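Ubiquitin-activating enzyme E1-like (Saccharomyces cerevisiae, PDB 3ONH) forms, as a heterodimer with AOS1, the E1 enzyme that activates the ubiquitin-like modifier SMT3 in an ATP-dependent reaction, this fragment being its ubiquitin-fold domain. Local coordinates at residues F25-L28 with I29-Y33. Sequence-based numbering, arbitrary orientation.
Sequences FVVL and IREKY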
loop_
_atom_site.group_PDB
_atom_site.type_symbol
_atom_site.label_atom_id
_atom_site.label_comp_id
_atom_site.label_asym_id
_atom_site.label_seq_id
_atom_site.Cartn_x
_atom_site.Cartn_y
_atom_site.Cartn_z
ATOM N N PHE A 25 2.200 7.320 -1.267
ATOM C CA PHE A 25 1.353 6.141 -1.209
ATOM C C PHE A 25 1.350 5.566 0.200
ATOM O O PHE A 25 0.307 5.158 0.722
ATOM C CB PHE A 25 1.839 5.105 -2.216
ATOM C CG PHE A 25 0.809 4.069 -2.563
ATOM C CD1 PHE A 25 -0.397 4.439 -3.133
ATOM C CD2 PHE A 25 1.057 2.723 -2.343
ATOM C CE1 PHE A 25 -1.341 3.492 -3.466
ATOM C CE2 PHE A 25 0.111 1.767 -2.671
ATOM C CZ PHE A 25 -1.089 2.155 -3.237
ATOM N N VAL A 26 2.528 5.549 0.815
ATOM C CA VAL A 26 2.690 5.046 2.173
ATOM C C VAL A 26 1.919 5.849 3.228
ATOM O O VAL A 26 1.245 5.282 4.094
ATOM C CB VAL A 26 4.173 5.008 2.558
ATOM C CG1 VAL A 26 4.326 4.768 4.037
ATOM C CG2 VAL A 26 4.890 3.929 1.761
ATOM N N VAL A 27 2.047 7.165 3.177
ATOM C CA VAL A 27 1.281 8.047 4.044
ATOM C C VAL A 27 -0.219 7.793 3.889
ATOM O O VAL A 27 -0.941 7.659 4.880
ATOM C CB VAL A 27 1.575 9.524 3.726
ATOM C CG1 VAL A 27 0.851 10.427 4.707
ATOM C CG2 VAL A 27 3.072 9.786 3.767
ATOM N N LEU A 28 -0.664 7.708 2.638
ATOM C CA LEU A 28 -2.066 7.493 2.290
ATOM C C LEU A 28 -2.628 6.246 2.953
ATOM O O LEU A 28 -3.691 6.272 3.566
ATOM C CB LEU A 28 -2.184 7.331 0.779
ATOM C CG LEU A 28 -3.434 7.830 0.054
ATOM C CD1 LEU A 28 -3.483 7.218 -1.333
ATOM C CD2 LEU A 28 -4.695 7.499 0.823
ATOM N N ILE A 29 -1.921 5.135 2.806
ATOM C CA ILE A 29 -2.413 3.873 3.335
ATOM C C ILE A 29 -2.337 3.856 4.857
ATOM O O ILE A 29 -3.250 3.392 5.537
ATOM C CB ILE A 29 -1.639 2.695 2.743
ATOM C CG1 ILE A 29 -1.827 2.673 1.223
ATOM C CG2 ILE A 29 -2.106 1.397 3.368
ATOM C CD1 ILE A 29 -0.984 1.652 0.514
ATOM N N ARG A 30 -1.244 4.377 5.394
ATOM C CA ARG A 30 -1.078 4.430 6.836
ATOM C C ARG A 30 -2.203 5.221 7.494
ATOM O O ARG A 30 -2.823 4.752 8.438
ATOM C CB ARG A 30 0.268 5.043 7.206
ATOM C CG ARG A 30 0.512 5.125 8.704
ATOM C CD ARG A 30 1.631 6.097 9.027
ATOM N NE ARG A 30 2.950 5.572 8.688
ATOM C CZ ARG A 30 3.814 6.177 7.876
ATOM N NH1 ARG A 30 3.496 7.331 7.302
ATOM N NH2 ARG A 30 4.997 5.623 7.634
ATOM N N GLU A 31 -2.466 6.425 7.004
ATOM C CA GLU A 31 -3.479 7.272 7.635
ATOM C C GLU A 31 -4.895 6.728 7.440
ATOM O O GLU A 31 -5.705 6.740 8.364
ATOM C CB GLU A 31 -3.380 8.708 7.123
ATOM C CG GLU A 31 -1.998 9.333 7.302
ATOM C CD GLU A 31 -1.860 10.118 8.604
ATOM O OE1 GLU A 31 -0.748 10.627 8.879
ATOM O OE2 GLU A 31 -2.862 10.234 9.347
ATOM N N LYS A 32 -5.184 6.241 6.240
ATOM C CA LYS A 32 -6.514 5.732 5.918
ATOM C C LYS A 32 -6.943 4.586 6.831
ATOM O O LYS A 32 -8.093 4.548 7.270
ATOM C CB LYS A 32 -6.590 5.321 4.442
ATOM C CG LYS A 32 -7.830 4.531 4.051
ATOM C CD LYS A 32 -9.045 5.414 3.840
ATOM C CE LYS A 32 -10.220 4.610 3.286
ATOM N NZ LYS A 32 -11.412 5.451 3.017
ATOM N N TYR A 33 -6.028 3.666 7.131
ATOM C CA TYR A 33 -6.382 2.486 7.925
ATOM C C TYR A 33 -5.796 2.485 9.338
ATOM O O TYR A 33 -5.912 1.499 10.056
ATOM C CB TYR A 33 -6.002 1.193 7.193
ATOM C CG TYR A 33 -6.538 1.117 5.788
ATOM C CD1 TYR A 33 -7.882 0.874 5.548
ATOM C CD2 TYR A 33 -5.700 1.295 4.697
ATOM C CE1 TYR A 33 -8.374 0.817 4.257
ATOM C CE2 TYR A 33 -6.184 1.229 3.409
ATOM C CZ TYR A 33 -7.518 0.991 3.195
ATOM O OH TYR A 33 -7.996 0.937 1.910
#
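F25 and I29, one helical turn apart, meet on the buried side of the helix and illustrate how an i to i+4 pair places two apolar side chains together on the core-facing side. The CD1 methyl of I29 lies over one face of the F25 ring, a CH-pi contact 3.8 Å from the ring centroid, and its closest ring atom is F25 CE2. With F25 CG anti to the backbone N (chi1 -161°), the ring stands beside the next turn, and I29 CG1, beside its own backbone N (chi1 -61°), carries CD1 back over it.

Round the helix from this pair, two further i to i+4 pairs meet. V26 CG1 sits over one face of the R30 guanidinium, 3.8 Å from R30 NH2, while that same NH2 is hydrogen-bonded to the carbonyl O of Q37. V27 and E31, both exposed, run side by side, V27 CG1 being 4.0 Å from E31 CG.

The backbone shows regular alpha-helical i to i+4 bonding. I29 N donates to F25 O, R30 N to V26 O, E31 N to V27 O at 2.9 Å, and K32 N to L28 O; the E31 bond is nearly straight, with an N-H...O angle of 169°.

In this ubiquitin-like fold, helix 22-33 packs on the curled mixed sheet: I29 and Y33 rest on L91 of strand 84-95, and F25 touches L63. At its C-terminal end the K32 ammonium forms a salt bridge with D108, and Y33 OH is hydrogen-bonded to P107 O, tying the helix to the segment after strand 104-105.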